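Local coordinates for sister chromatid cohesion protein (Chaetomium thermophilum, PDB 5T8V), which probably acts as a cohesin loader that associates with chromatin, the present chain being the C-terminal HEAT-repeat part of the longer protein Scc2, at residues D480-S483 and L484-D488; Q552-L556 and E557-E561; T1069-L1072 and R1073-E1077; V1145-L1148 and A1149-R1153. All blocks are in the same frame, centred on the assembly; numbering follows the deposited sequence.

Interaction 1: D480-S483 and L484-D488; sequences DELS and LFLSD
Leu482 meets Leu486 one helical turn further on, and the two leucines make the apolar part of this contact. CG of Leu482 lies 3.9 Å from CD1 of Leu486, the two side chains crossing at a slant rather than lying parallel. Leu482 has CG anti to its backbone N (chi1 179°) while Leu486 has CG beside its own, which lets the two branched ends converge although their CB atoms set off differently. Leu486 is buried, resting on Leu595 and Ser596 of helix 590-602, and Leu482 also touches Gln592 and Tyr585. An alanine in place of Leu482 would probably open a gap beside CD1 of Leu486 and lose the contact with Tyr585.

The polar part is the start of helix 481-494, in which Asp480 is the N-cap. Its OD1 accepts from Ser483 N at 3.2 Å, a fairly straight bond arriving from above the carboxylate plane, and from Leu482 N in a weak, strongly bent one. Two amides of the first turn are thereby engaged by a single carboxylate oxygen, whose negative charge would be favourable at this end of the helix dipole.

Backbone bonds then run i to i+4: Leu484 N donates to Asp480 O at 2.9 Å, Phe485 N to Glu481 O and Leu486 N to Leu482 O. Ser487 N to Ser483 O is the most bent of the four, at 139°. The hydroxyls look outside the segment, Ser483 OG bonding to Gln592 NE2 and Ser487 OG to Ala474 O, while Glu481 forms a salt bridge with Lys586.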
loop_
_atom_site.group_PDB
_atom_site.type_symbol
_atom_site.label_atom_id
_atom_site.label_comp_id
_atom_site.label_asym_id
_atom_site.label_seq_id
_atom_site.Cartn_x
_atom_site.Cartn_y
_atom_site.Cartn_z
ATOM N N ASP A 480 42.200 -14.695 -3.658
ATOM C CA ASP A 480 42.073 -15.331 -4.962
ATOM C C ASP A 480 41.938 -14.246 -6.020
ATOM O O ASP A 480 41.083 -13.364 -5.899
ATOM C CB ASP A 480 40.867 -16.278 -4.982
ATOM C CG ASP A 480 40.733 -17.036 -6.286
ATOM O OD1 ASP A 480 40.771 -16.403 -7.362
ATOM O OD2 ASP A 480 40.586 -18.275 -6.229
ATOM N N GLU A 481 42.780 -14.319 -7.053
ATOM C CA GLU A 481 42.784 -13.290 -8.089
ATOM C C GLU A 481 41.411 -13.164 -8.733
ATOM O O GLU A 481 40.860 -12.060 -8.852
ATOM C CB GLU A 481 43.836 -13.609 -9.153
ATOM C CG GLU A 481 45.176 -14.083 -8.616
ATOM C CD GLU A 481 46.178 -14.341 -9.718
ATOM O OE1 GLU A 481 46.344 -13.465 -10.595
ATOM O OE2 GLU A 481 46.790 -15.430 -9.712
ATOM N N LEU A 482 40.842 -14.293 -9.161
ATOM C CA LEU A 482 39.524 -14.265 -9.780
ATOM C C LEU A 482 38.480 -13.715 -8.820
ATOM O O LEU A 482 37.629 -12.913 -9.214
ATOM C CB LEU A 482 39.130 -15.664 -10.252
ATOM C CG LEU A 482 37.743 -15.783 -10.895
ATOM C CD1 LEU A 482 37.622 -14.891 -12.120
ATOM C CD2 LEU A 482 37.451 -17.226 -11.260
ATOM N N SER A 483 38.527 -14.134 -7.552
ATOM C CA SER A 483 37.564 -13.623 -6.581
ATOM C C SER A 483 37.670 -12.111 -6.451
ATOM O O SER A 483 36.654 -11.419 -6.324
ATOM C CB SER A 483 37.772 -14.289 -5.224
ATOM O OG SER A 483 37.584 -15.691 -5.311
ATOM N N LEU A 484 38.891 -11.574 -6.482
ATOM C CA LEU A 484 39.062 -10.126 -6.420
ATOM C C LEU A 484 38.455 -9.456 -7.647
ATOM O O LEU A 484 37.679 -8.498 -7.528
ATOM C CB LEU A 484 40.548 -9.777 -6.292
ATOM C CG LEU A 484 41.249 -10.176 -4.989
ATOM C CD1 LEU A 484 42.734 -9.868 -5.072
ATOM C CD2 LEU A 484 40.633 -9.471 -3.795
ATOM N N PHE A 485 38.800 -9.949 -8.839
ATOM C CA PHE A 485 38.250 -9.377 -10.064
ATOM C C PHE A 485 36.727 -9.381 -10.030
ATOM O O PHE A 485 36.081 -8.365 -10.314
ATOM C CB PHE A 485 38.766 -10.153 -11.274
ATOM C CG PHE A 485 38.268 -9.630 -12.588
ATOM C CD1 PHE A 485 38.933 -8.605 -13.236
ATOM C CD2 PHE A 485 37.138 -10.167 -13.180
ATOM C CE1 PHE A 485 38.478 -8.122 -14.448
ATOM C CE2 PHE A 485 36.680 -9.690 -14.389
ATOM C CZ PHE A 485 37.350 -8.668 -15.025
ATOM N N LEU A 486 36.135 -10.522 -9.674
ATOM C CA LEU A 486 34.683 -10.618 -9.598
ATOM C C LEU A 486 34.115 -9.692 -8.535
ATOM O O LEU A 486 32.998 -9.193 -8.689
ATOM C CB LEU A 486 34.265 -12.058 -9.303
ATOM C CG LEU A 486 34.575 -13.111 -10.365
ATOM C CD1 LEU A 486 34.235 -14.493 -9.831
ATOM C CD2 LEU A 486 33.815 -12.832 -11.653
ATOM N N SER A 487 34.851 -9.466 -7.447
ATOM C CA SER A 487 34.351 -8.605 -6.382
ATOM C C SER A 487 34.298 -7.154 -6.839
ATOM O O SER A 487 33.283 -6.470 -6.655
ATOM C CB SER A 487 35.225 -8.750 -5.137
ATOM O OG SER A 487 34.771 -7.912 -4.086
ATOM N N ASP A 488 35.384 -6.664 -7.442
ATOM C CA ASP A 488 35.371 -5.307 -7.976
ATOM C C ASP A 488 34.314 -5.163 -9.063
ATOM O O ASP A 488 33.570 -4.173 -9.096
ATOM C CB ASP A 488 36.755 -4.943 -8.516
ATOM C CG ASP A 488 36.809 -3.541 -9.093
ATOM O OD1 ASP A 488 36.741 -2.571 -8.307
ATOM O OD2 ASP A 488 36.927 -3.409 -10.330
#

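Interaction 2: Q552-L556 and E557-E561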
loop_
_atom_site.group_PDB
_atom_site.type_symbol
_atom_site.label_atom_id
_atom_site.label_comp_id
_atom_site.label_asym_id
_atom_site.label_seq_id
_atom_site.Cartn_x
_atom_site.Cartn_y
_atom_site.Cartn_z
ATOM N N GLN A 552 31.888 5.439 -29.959
ATOM C CA GLN A 552 32.055 6.251 -31.161
ATOM C C GLN A 552 33.398 6.977 -31.184
ATOM O O GLN A 552 33.536 7.996 -31.867
ATOM C CB GLN A 552 30.905 7.250 -31.294
ATOM C CG GLN A 552 30.672 8.119 -30.068
ATOM C CD GLN A 552 29.491 9.055 -30.239
ATOM O OE1 GLN A 552 29.032 9.298 -31.356
ATOM N NE2 GLN A 552 28.987 9.582 -29.127
ATOM N N ASP A 553 34.392 6.470 -30.456
ATOM C CA ASP A 553 35.744 7.003 -30.475
ATOM C C ASP A 553 36.673 5.973 -31.126
ATOM O O ASP A 553 36.223 5.117 -31.903
ATOM C CB ASP A 553 36.159 7.380 -29.047
ATOM C CG ASP A 553 36.018 6.227 -28.072
ATOM O OD1 ASP A 553 36.050 5.059 -28.514
ATOM O OD2 ASP A 553 35.874 6.489 -26.859
ATOM N N ASP A 554 37.963 6.053 -30.817
ATOM C CA ASP A 554 38.950 5.141 -31.381
ATOM C C ASP A 554 40.058 4.891 -30.358
ATOM O O ASP A 554 41.228 5.210 -30.566
ATOM C CB ASP A 554 39.507 5.699 -32.690
ATOM C CG ASP A 554 38.543 5.540 -33.851
ATOM O OD1 ASP A 554 37.821 4.521 -33.896
ATOM O OD2 ASP A 554 38.510 6.436 -34.722
ATOM N N VAL A 555 39.692 4.309 -29.219
ATOM C CA VAL A 555 40.684 3.878 -28.239
ATOM C C VAL A 555 41.360 2.630 -28.796
ATOM O O VAL A 555 40.753 1.557 -28.856
ATOM C CB VAL A 555 40.050 3.609 -26.871
ATOM C CG1 VAL A 555 41.129 3.311 -25.838
ATOM C CG2 VAL A 555 39.201 4.794 -26.430
ATOM N N LEU A 556 42.624 2.767 -29.200
ATOM C CA LEU A 556 43.272 1.741 -30.009
ATOM C C LEU A 556 43.314 0.397 -29.285
ATOM O O LEU A 556 42.706 -0.584 -29.734
ATOM C CB LEU A 556 44.680 2.204 -30.388
ATOM C CG LEU A 556 45.368 1.402 -31.494
ATOM C CD1 LEU A 556 46.192 2.321 -32.383
ATOM C CD2 LEU A 556 46.243 0.318 -30.898
ATOM N N GLU A 557 44.036 0.330 -28.163
ATOM C CA GLU A 557 44.278 -0.957 -27.516
ATOM C C GLU A 557 42.972 -1.663 -27.175
ATOM O O GLU A 557 42.842 -2.878 -27.374
ATOM C CB GLU A 557 45.126 -0.760 -26.258
ATOM C CG GLU A 557 45.586 -2.061 -25.614
ATOM C CD GLU A 557 46.401 -2.925 -26.560
ATOM O OE1 GLU A 557 47.157 -2.361 -27.380
ATOM O OE2 GLU A 557 46.278 -4.167 -26.492
ATOM N N ARG A 558 41.993 -0.922 -26.654
ATOM C CA ARG A 558 40.679 -1.498 -26.388
ATOM C C ARG A 558 40.121 -2.176 -27.634
ATOM O O ARG A 558 39.670 -3.326 -27.586
ATOM C CB ARG A 558 39.729 -0.404 -25.898
ATOM C CG ARG A 558 38.316 -0.880 -25.572
ATOM C CD ARG A 558 37.338 0.280 -25.596
ATOM N NE ARG A 558 37.250 0.879 -26.926
ATOM C CZ ARG A 558 36.736 2.078 -27.182
ATOM N NH1 ARG A 558 36.259 2.829 -26.196
ATOM N NH2 ARG A 558 36.706 2.531 -28.428
ATOM N N ASP A 559 40.153 -1.472 -28.767
ATOM C CA ASP A 559 39.601 -2.023 -29.999
ATOM C C ASP A 559 40.366 -3.261 -30.444
ATOM O O ASP A 559 39.774 -4.209 -30.971
ATOM C CB ASP A 559 39.619 -0.963 -31.098
ATOM C CG ASP A 559 38.858 0.285 -30.711
ATOM O OD1 ASP A 559 37.870 0.169 -29.954
ATOM O OD2 ASP A 559 39.250 1.383 -31.162
ATOM N N GLN A 560 41.686 -3.271 -30.250
ATOM C CA GLN A 560 42.475 -4.433 -30.644
ATOM C C GLN A 560 42.112 -5.648 -29.797
ATOM O O GLN A 560 41.864 -6.740 -30.328
ATOM C CB GLN A 560 43.965 -4.115 -30.536
ATOM C CG GLN A 560 44.399 -2.953 -31.419
ATOM C CD GLN A 560 45.901 -2.866 -31.577
ATOM O OE1 GLN A 560 46.655 -3.227 -30.673
ATOM N NE2 GLN A 560 46.344 -2.392 -32.734
ATOM N N GLU A 561 42.069 -5.475 -28.474
ATOM C CA GLU A 561 41.622 -6.560 -27.605
ATOM C C GLU A 561 40.242 -7.055 -28.015
ATOM O O GLU A 561 39.996 -8.267 -28.060
ATOM C CB GLU A 561 41.615 -6.094 -26.148
ATOM C CG GLU A 561 41.102 -7.127 -25.158
ATOM C CD GLU A 561 41.954 -8.381 -25.126
ATOM O OE1 GLU A 561 43.087 -8.345 -25.652
ATOM O OE2 GLU A 561 41.492 -9.404 -24.576
#
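Asp553, Arg558 and Asp559 form a salt-bridge network at the point where the loop after helix 527-550 turns into helix 556-574. Asp553 OD1 takes Arg558 NH2 at 2.6 Å, nearly straight, and NH1 more weakly. Carboxylate and guanidinium are almost coplanar (25°), so Asp553 sits at the edge of the arginine. Asp559 OD1 occupies another part of that edge and is gripped side-on by two nitrogens, NE at 3.2 Å and NH2 at 3.0 Å; the bend of the arginine chain at chi3 (63°) turns the group back toward the loop.

Apolar contact comes over one guanidinium face, where Val555 CB lies 3.7 Å above the centre. Leu556 CD2 packs against the side-chain amide of Gln560, one turn further along, 3.3 Å from its CD.

Among backbone bonds, Asp559 N donates to O of Val555, the N-cap residue, at 3.1 Å, and Gln560 N to Leu556 O. A leucine in place of Arg558 would probably leave Asp553 and Asp559 without their shared positive mate and Val555 without the flat group beneath it. With Asp554 OD1 only 4.4 Å from Asp559 OD2, the arginine is likely to offset an accumulation of negative charge at this helix start.

Interaction 3: T1069-L1072 and R1073-E1077; sequences TMVL and RSLKE
Thr1069 and Arg1073 sit one turn apart, the methyl of the first set over the flat end of the second. Thr1069 CG2 stands 3.3 Å above the guanidinium plane, offset toward the rim, and is closest to Arg1073 NE. With CG2 anti to the backbone N, the methyl is the branch presented to the arginine, while OG1 turns back to bond with Pro1065 O. Arg1073 starts with CG beside its own N (chi1 -72°) and then runs extended to NE, which carries it back along the helix past the threonine. Met1070 lies alongside it, pointing the same way, and its CE ends 3.8 Å from Arg1073 NH1.

The helix that carries these residues, 1065-1086, belongs to the stacked helices of a HEAT-repeat protein, and its sides meet different neighbours. Met1070 rests on Leu1033 of helix 1026-1042, Val1071 on Phe1056 of helix 1050-1062, and Leu1072 on Ile1129 of helix 1115-1133.

On the buried side Val1071 CG1 and Leu1075 CD1 approach to only 4.2 Å, a looser pair than the threonine and arginine. Leu1075 CG also lies near Val1071 O, 3.3 Å away, and the same oxygen takes Leu1075 N in a nearly linear bond (176°). Arg1073 N donates to Thr1069 O at 2.9 Å, and Lys1076 N to Leu1072 O in a more bent bond of 144°. Ser1074 OG, buried, bonds to Tyr1047 OH and Gly1037 O.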
loop_
_atom_site.group_PDB
_atom_site.type_symbol
_atom_site.label_atom_id
_atom_site.label_comp_id
_atom_site.label_asym_id
_atom_site.label_seq_id
_atom_site.Cartn_x
_atom_site.Cartn_y
_atom_site.Cartn_z
ATOM N N THR A 1069 -19.113 42.713 24.549
ATOM C CA THR A 1069 -18.375 41.521 24.954
ATOM C C THR A 1069 -18.376 41.386 26.470
ATOM O O THR A 1069 -18.523 40.279 27.004
ATOM C CB THR A 1069 -16.938 41.576 24.427
ATOM O OG1 THR A 1069 -16.948 41.661 22.998
ATOM C CG2 THR A 1069 -16.148 40.343 24.856
ATOM N N MET A 1070 -18.220 42.507 27.182
ATOM C CA MET A 1070 -18.285 42.469 28.642
ATOM C C MET A 1070 -19.598 41.867 29.136
ATOM O O MET A 1070 -19.621 41.210 30.183
ATOM C CB MET A 1070 -18.103 43.877 29.209
ATOM C CG MET A 1070 -16.742 44.506 28.915
ATOM S SD MET A 1070 -15.364 43.649 29.700
ATOM C CE MET A 1070 -14.855 42.510 28.411
ATOM N N VAL A 1071 -20.693 42.077 28.407
ATOM C CA VAL A 1071 -21.981 41.510 28.799
ATOM C C VAL A 1071 -22.089 40.057 28.347
ATOM O O VAL A 1071 -22.524 39.180 29.108
ATOM C CB VAL A 1071 -23.128 42.364 28.225
ATOM C CG1 VAL A 1071 -24.485 41.806 28.645
ATOM C CG2 VAL A 1071 -22.987 43.819 28.662
ATOM N N LEU A 1072 -21.698 39.780 27.100
ATOM C CA LEU A 1072 -21.842 38.432 26.562
ATOM C C LEU A 1072 -21.029 37.424 27.363
ATOM O O LEU A 1072 -21.465 36.286 27.559
ATOM C CB LEU A 1072 -21.424 38.403 25.092
ATOM C CG LEU A 1072 -22.358 39.106 24.105
ATOM C CD1 LEU A 1072 -21.723 39.154 22.724
ATOM C CD2 LEU A 1072 -23.714 38.416 24.046
ATOM N N ARG A 1073 -19.842 37.815 27.828
ATOM C CA ARG A 1073 -19.024 36.891 28.607
ATOM C C ARG A 1073 -19.682 36.572 29.943
ATOM O O ARG A 1073 -19.679 35.415 30.385
ATOM C CB ARG A 1073 -17.626 37.473 28.808
ATOM C CG ARG A 1073 -16.786 37.466 27.540
ATOM C CD ARG A 1073 -15.446 38.153 27.731
ATOM N NE ARG A 1073 -14.582 37.979 26.564
ATOM C CZ ARG A 1073 -13.394 38.557 26.415
ATOM N NH1 ARG A 1073 -12.913 39.360 27.356
ATOM N NH2 ARG A 1073 -12.684 38.334 25.317
ATOM N N SER A 1074 -20.260 37.582 30.594
ATOM C CA SER A 1074 -20.990 37.345 31.835
ATOM C C SER A 1074 -22.148 36.383 31.607
ATOM O O SER A 1074 -22.276 35.368 32.306
ATOM C CB SER A 1074 -21.496 38.669 32.405
ATOM O OG SER A 1074 -22.146 38.471 33.647
ATOM N N LEU A 1075 -23.004 36.681 30.623
ATOM C CA LEU A 1075 -24.111 35.777 30.327
ATOM C C LEU A 1075 -23.614 34.376 29.997
ATOM O O LEU A 1075 -24.269 33.386 30.344
ATOM C CB LEU A 1075 -24.946 36.329 29.170
ATOM C CG LEU A 1075 -25.534 37.732 29.349
ATOM C CD1 LEU A 1075 -26.404 38.092 28.155
ATOM C CD2 LEU A 1075 -26.329 37.847 30.643
ATOM N N LYS A 1076 -22.459 34.271 29.339
ATOM C CA LYS A 1076 -21.919 32.964 28.979
ATOM C C LYS A 1076 -21.528 32.176 30.220
ATOM O O LYS A 1076 -21.851 30.988 30.340
ATOM C CB LYS A 1076 -20.719 33.133 28.046
ATOM C CG LYS A 1076 -20.111 31.820 27.566
ATOM C CD LYS A 1076 -18.935 32.070 26.640
ATOM C CE LYS A 1076 -17.627 31.587 27.245
ATOM N NZ LYS A 1076 -16.439 32.157 26.545
ATOM N N GLU A 1077 -20.823 32.817 31.157
ATOM C CA GLU A 1077 -20.478 32.141 32.404
ATOM C C GLU A 1077 -21.733 31.721 33.158
ATOM O O GLU A 1077 -21.857 30.570 33.597
ATOM C CB GLU A 1077 -19.607 33.049 33.270
ATOM C CG GLU A 1077 -18.269 33.401 32.643
ATOM C CD GLU A 1077 -17.449 32.173 32.309
ATOM O OE1 GLU A 1077 -17.419 31.239 33.139
ATOM O OE2 GLU A 1077 -16.850 32.135 31.213
#

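Interaction 4: V1145-L1148 and A1149-R1153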
loop_
_atom_site.group_PDB
_atom_site.type_symbol
_atom_site.label_atom_id
_atom_site.label_comp_id
_atom_site.label_asym_id
_atom_site.label_seq_id
_atom_site.Cartn_x
_atom_site.Cartn_y
_atom_site.Cartn_z
ATOM N N VAL A 1145 -23.095 33.302 19.364
ATOM C CA VAL A 1145 -23.664 31.984 19.099
ATOM C C VAL A 1145 -23.285 30.997 20.187
ATOM O O VAL A 1145 -23.989 30.004 20.392
ATOM C CB VAL A 1145 -23.222 31.454 17.716
ATOM C CG1 VAL A 1145 -21.728 31.327 17.653
ATOM C CG2 VAL A 1145 -23.879 30.112 17.413
ATOM N N GLU A 1146 -22.175 31.233 20.884
ATOM C CA GLU A 1146 -21.814 30.366 21.999
ATOM C C GLU A 1146 -22.761 30.569 23.171
ATOM O O GLU A 1146 -22.970 29.644 23.966
ATOM C CB GLU A 1146 -20.368 30.625 22.419
ATOM C CG GLU A 1146 -19.777 29.553 23.314
ATOM C CD GLU A 1146 -18.290 29.745 23.538
ATOM O OE1 GLU A 1146 -17.714 30.675 22.937
ATOM O OE2 GLU A 1146 -17.699 28.967 24.316
ATOM N N VAL A 1147 -23.340 31.764 23.294
ATOM C CA VAL A 1147 -24.393 31.985 24.281
ATOM C C VAL A 1147 -25.709 31.374 23.812
ATOM O O VAL A 1147 -26.410 30.714 24.588
ATOM C CB VAL A 1147 -24.533 33.490 24.570
ATOM C CG1 VAL A 1147 -25.789 33.781 25.392
ATOM C CG2 VAL A 1147 -23.300 33.999 25.299
ATOM N N LEU A 1148 -26.067 31.580 22.540
ATOM C CA LEU A 1148 -27.336 31.049 22.043
ATOM C C LEU A 1148 -27.357 29.528 22.080
ATOM O O LEU A 1148 -28.402 28.922 22.338
ATOM C CB LEU A 1148 -27.604 31.542 20.622
ATOM C CG LEU A 1148 -28.614 32.685 20.546
ATOM C CD1 LEU A 1148 -28.090 33.867 21.325
ATOM C CD2 LEU A 1148 -28.882 33.073 19.101
ATOM N N ALA A 1149 -26.217 28.891 21.807
ATOM C CA ALA A 1149 -26.159 27.436 21.869
ATOM C C ALA A 1149 -26.519 26.943 23.261
ATOM O O ALA A 1149 -27.264 25.971 23.409
ATOM C CB ALA A 1149 -24.770 26.946 21.463
ATOM N N SER A 1150 -26.008 27.611 24.297
ATOM C CA SER A 1150 -26.380 27.258 25.662
ATOM C C SER A 1150 -27.862 27.515 25.904
ATOM O O SER A 1150 -28.587 26.642 26.400
ATOM C CB SER A 1150 -25.524 28.048 26.654
ATOM O OG SER A 1150 -25.887 27.758 27.990
ATOM N N ILE A 1151 -28.332 28.716 25.550
ATOM C CA ILE A 1151 -29.745 29.054 25.714
ATOM C C ILE A 1151 -30.626 27.964 25.120
ATOM O O ILE A 1151 -31.675 27.618 25.677
ATOM C CB ILE A 1151 -30.039 30.428 25.077
ATOM C CG1 ILE A 1151 -29.379 31.540 25.901
ATOM C CG2 ILE A 1151 -31.551 30.665 24.953
ATOM C CD1 ILE A 1151 -29.461 32.915 25.270
ATOM N N ASN A 1152 -30.214 27.403 23.983
ATOM C CA ASN A 1152 -31.034 26.412 23.296
ATOM C C ASN A 1152 -30.883 25.029 23.920
ATOM O O ASN A 1152 -31.873 24.302 24.068
ATOM C CB ASN A 1152 -30.666 26.376 21.812
ATOM C CG ASN A 1152 -31.586 25.487 21.003
ATOM O OD1 ASN A 1152 -32.728 25.850 20.721
ATOM N ND2 ASN A 1152 -31.090 24.317 20.615
ATOM N N ARG A 1153 -29.658 24.651 24.294
ATOM C CA ARG A 1153 -29.446 23.357 24.936
ATOM C C ARG A 1153 -30.211 23.253 26.247
ATOM O O ARG A 1153 -30.653 22.160 26.620
ATOM C CB ARG A 1153 -27.954 23.123 25.183
ATOM C CG ARG A 1153 -27.139 22.873 23.922
ATOM C CD ARG A 1153 -25.750 22.344 24.244
ATOM N NE ARG A 1153 -25.082 23.110 25.297
ATOM C CZ ARG A 1153 -24.384 24.225 25.098
ATOM N NH1 ARG A 1153 -24.256 24.734 23.879
ATOM N NH2 ARG A 1153 -23.812 24.840 26.126
#
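Ile1151 reaches back along its helix to Val1147, its CD1 lying 3.8 Å from Val1147 CG1. The isoleucine holds CG1 beside its backbone N (chi1 -70°), which directs CD1 toward the preceding turn. Leu1148 adds a more distant partner, its CD1 4.3 Å from Ile1151 CD1, so the isoleucine tip has a neighbour on each of two adjoining residues.

Behind these side chains lies the backbone. Ile1151 N donates to Val1147 O at 2.9 Å in a nearly linear bond (175°), and CG1 of Ile1151 sits 3.3 Å from the same oxygen. Ala1149 N bonds to Val1145 O, and Asn1152 N to Leu1148 O at a more bent 145°. CB of Ala1149, its whole side chain, comes to 3.3 Å from Val1145 O.

Further out, helix 1139-1154 is packed against helices on several sides, as expected in a HEAT-repeat array. Val1147 and Leu1148 both touch Ile1129 of helix 1115-1133, Ile1151 touches Leu1079 of helix 1065-1086, and Ala1149 meets Leu1180 of helix 1175-1191. Polar ends are tied down as well: Ser1150 OG bonds to Glu1083 and Gln1154, Glu1083 also forms a salt bridge with Arg1153, and Asn1152 ND2 bonds to Glu1184.

The chemistry is thus that of an apolar interior, where aliphatic branches meet along one helix and against its neighbours; the buried serine hydroxyl is satisfied within it, and the charge of its carboxylate partner is probably balanced by the arginine.

The four contacts follow one another along the chain and fall into two pairs, on opposite sides of its centre. Interactions 1 and 2 have centres about 25 Å apart without touching, and mark the starts of helices 481-494 and 556-574. Interactions 3 and 4, about 12 Å between centres, lie within helices 1065-1086 and 1139-1154, which pack directly: Val1147 CG2 is 3.7 Å from Leu1072 O and 3.9 Å from Lys1076 CB. Between the pairs the centres are 82 to 92 Å apart. The example illustrates how an elongated helical-repeat protein is built from local units, caps and turns near the surface and helices packed side against side inside, without contact between its distant parts here.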